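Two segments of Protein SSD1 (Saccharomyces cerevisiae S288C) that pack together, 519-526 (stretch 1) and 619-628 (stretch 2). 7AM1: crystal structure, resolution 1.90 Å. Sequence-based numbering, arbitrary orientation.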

# COMPACT_ATOMS: atom_id res chain seq x y z
N LEU A 519 -7.66 5.91 19.61
CA LEU A 519 -8.38 4.87 18.87
C LEU A 519 -9.86 5.23 18.81
O LEU A 519 -10.39 5.83 19.75
CB LEU A 519 -8.21 3.50 19.53
CG LEU A 519 -6.78 2.95 19.62
CD1 LEU A 519 -6.76 1.61 20.34
CD2 LEU A 519 -6.18 2.81 18.24
N PRO A 520 -10.57 4.87 17.73
CA PRO A 520 -10.08 4.11 16.57
C PRO A 520 -9.16 4.92 15.66
O PRO A 520 -9.21 6.15 15.66
CB PRO A 520 -11.37 3.73 15.84
CG PRO A 520 -12.32 4.83 16.17
CD PRO A 520 -11.99 5.25 17.58
N THR A 521 -8.34 4.23 14.88
CA THR A 521 -7.35 4.86 14.02
C THR A 521 -7.60 4.44 12.57
O THR A 521 -8.40 3.55 12.28
CB THR A 521 -5.93 4.48 14.47
OG1 THR A 521 -4.97 5.35 13.85
CG2 THR A 521 -5.61 3.02 14.14
N LEU A 522 -6.91 5.11 11.65
CA LEU A 522 -7.12 4.91 10.22
C LEU A 522 -5.85 4.28 9.65
O LEU A 522 -4.95 4.98 9.18
CB LEU A 522 -7.48 6.22 9.54
CG LEU A 522 -8.76 6.88 10.06
CD1 LEU A 522 -8.96 8.24 9.41
CD2 LEU A 522 -9.98 5.97 9.84
N SER A 523 -5.80 2.95 9.68
CA SER A 523 -4.59 2.24 9.28
C SER A 523 -4.32 2.40 7.79
O SER A 523 -3.15 2.49 7.38
CB SER A 523 -4.72 0.76 9.63
OG SER A 523 -3.55 0.07 9.23
N LEU A 524 -5.36 2.44 6.97
CA LEU A 524 -5.15 2.54 5.53
C LEU A 524 -4.65 3.93 5.15
O LEU A 524 -3.76 4.07 4.31
CB LEU A 524 -6.43 2.17 4.78
CG LEU A 524 -6.96 0.75 5.03
CD1 LEU A 524 -8.23 0.47 4.23
CD2 LEU A 524 -5.92 -0.32 4.73
N LEU A 525 -5.19 4.98 5.78
CA LEU A 525 -4.70 6.32 5.47
C LEU A 525 -3.23 6.46 5.86
O LEU A 525 -2.45 7.10 5.15
CB LEU A 525 -5.55 7.38 6.15
CG LEU A 525 -7.03 7.44 5.77
CD1 LEU A 525 -7.60 8.82 6.11
CD2 LEU A 525 -7.28 7.10 4.31
N GLU A 526 -2.82 5.86 6.99
CA GLU A 526 -1.40 5.87 7.34
C GLU A 526 -0.55 5.31 6.20
O GLU A 526 0.51 5.87 5.88
CB GLU A 526 -1.17 5.09 8.63
CG GLU A 526 0.26 4.59 8.87
CD GLU A 526 1.29 5.69 9.07
OE1 GLU A 526 0.91 6.87 9.23
OE2 GLU A 526 2.50 5.36 9.09
N VAL A 619 -18.58 -1.12 9.54
CA VAL A 619 -18.92 -0.01 8.65
C VAL A 619 -17.77 0.99 8.60
O VAL A 619 -17.40 1.47 7.52
CB VAL A 619 -20.23 0.65 9.10
CG1 VAL A 619 -20.59 1.79 8.16
CG2 VAL A 619 -21.35 -0.38 9.17
N ARG A 620 -17.20 1.33 9.75
CA ARG A 620 -16.11 2.29 9.78
C ARG A 620 -14.94 1.82 8.93
O ARG A 620 -14.34 2.61 8.19
CB ARG A 620 -15.66 2.53 11.22
CG ARG A 620 -14.73 3.71 11.39
CD ARG A 620 -14.42 3.98 12.85
NE ARG A 620 -13.73 2.86 13.48
CZ ARG A 620 -14.28 2.00 14.33
NH1 ARG A 620 -15.55 2.12 14.71
NH2 ARG A 620 -13.54 1.02 14.83
N VAL A 621 -14.60 0.53 9.02
CA VAL A 621 -13.53 -0.02 8.20
C VAL A 621 -13.91 0.00 6.73
O VAL A 621 -13.11 0.38 5.87
CB VAL A 621 -13.18 -1.44 8.68
CG1 VAL A 621 -12.35 -2.17 7.63
CG2 VAL A 621 -12.46 -1.38 10.02
N GLY A 622 -15.15 -0.38 6.42
CA GLY A 622 -15.59 -0.39 5.04
C GLY A 622 -15.54 0.98 4.41
O GLY A 622 -15.10 1.13 3.27
N ILE A 623 -15.98 2.01 5.14
CA ILE A 623 -15.96 3.36 4.59
C ILE A 623 -14.52 3.84 4.42
O ILE A 623 -14.19 4.53 3.45
CB ILE A 623 -16.80 4.30 5.47
CG1 ILE A 623 -18.27 3.90 5.34
CG2 ILE A 623 -16.56 5.77 5.08
CD1 ILE A 623 -19.25 4.80 6.06
N GLU A 624 -13.63 3.46 5.34
CA GLU A 624 -12.22 3.80 5.16
C GLU A 624 -11.67 3.16 3.89
O GLU A 624 -10.91 3.79 3.15
CB GLU A 624 -11.39 3.38 6.37
CG GLU A 624 -9.94 3.87 6.28
CD GLU A 624 -9.05 3.32 7.38
OE1 GLU A 624 -9.55 2.60 8.27
OE2 GLU A 624 -7.83 3.61 7.35
N ILE A 625 -12.02 1.89 3.64
CA ILE A 625 -11.57 1.24 2.42
C ILE A 625 -12.01 2.04 1.20
O ILE A 625 -11.21 2.33 0.30
CB ILE A 625 -12.08 -0.22 2.35
CG1 ILE A 625 -11.35 -1.09 3.37
CG2 ILE A 625 -11.91 -0.78 0.94
CD1 ILE A 625 -11.99 -2.47 3.60
N LEU A 626 -13.28 2.46 1.18
CA LEU A 626 -13.78 3.25 0.06
C LEU A 626 -13.01 4.56 -0.08
O LEU A 626 -12.65 4.97 -1.19
CB LEU A 626 -15.27 3.53 0.25
CG LEU A 626 -16.19 2.30 0.26
CD1 LEU A 626 -17.63 2.72 0.49
CD2 LEU A 626 -16.06 1.51 -1.02
N LEU A 627 -12.75 5.24 1.04
CA LEU A 627 -12.00 6.49 0.99
C LEU A 627 -10.58 6.25 0.49
O LEU A 627 -10.08 6.99 -0.37
CB LEU A 627 -11.98 7.13 2.38
CG LEU A 627 -11.17 8.42 2.53
CD1 LEU A 627 -11.68 9.48 1.57
CD2 LEU A 627 -11.23 8.91 3.96
N PHE A 628 -9.93 5.20 0.99
CA PHE A 628 -8.55 4.89 0.63
C PHE A 628 -8.39 4.74 -0.88
O PHE A 628 -7.35 5.12 -1.44
CB PHE A 628 -8.13 3.62 1.37
CG PHE A 628 -6.80 3.08 0.98
CD1 PHE A 628 -5.63 3.67 1.42
CD2 PHE A 628 -6.71 1.95 0.19
CE1 PHE A 628 -4.40 3.16 1.07
CE2 PHE A 628 -5.48 1.43 -0.18
CZ PHE A 628 -4.33 2.04 0.27
O HOH W 1 -8.27 1.72 10.13
O HOH W 2 -11.39 2.99 12.21

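What does the carboxylate of Glu 624 do at the start of the other helix? A helix begins at Ser 523, just after Leu 522 at the N-cap position, and the first amide groups of a helix have no preceding turn to supply carbonyl acceptors. Glu 624 reaches them with an extended side chain, chi1 and chi2 both t. Its OE2 accepts a hydrogen bond from Leu 524 N at 2.8 Å and a weak one from Leu 525 N at 3.4 Å. Ser 523 N also lies 3.2 Å from Glu 624 OE2, but the angle is too poor for a hydrogen bond.

How, then, is the amide of Ser 523 satisfied? Water 1 accepts from Ser 523 N at 2.8 Å and donates to Thr 521 O at 2.8 Å and to Glu 624 OE1 at a very short 2.4 Å. The carboxylate thus meets the loop and helix start both directly and through solvent. Water 2 makes a second bridge, accepting from Arg 620 NE at 2.7 Å and donating to Thr 521 O at 3.0 Å, so this one carbonyl receives both waters.

Where do apolar side chains meet? Leu 524, which buries more surface than any other residue here, points toward the helix of stretch 2: its CD1 is 3.6 Å from Ile 625 CG1, and its CB 3.8 Å from Phe 628 CD1. Leu 525 starts sideways, yet its end comes nearer, bringing CD1 to 4.2 Å from Leu 627 CD2. Their partners Ile 625, Leu 627 and Phe 628 follow Glu 624 in the same helix.

How does Pro 520 meet Arg 620? This proline, preceded by a cis peptide bond, points toward the helix of stretch 2 and lays its CB over one face of the Arg 620 guanidinium, 3.4 Å from Arg 620 NE. The packing leaves that nitrogen free to donate to water 2.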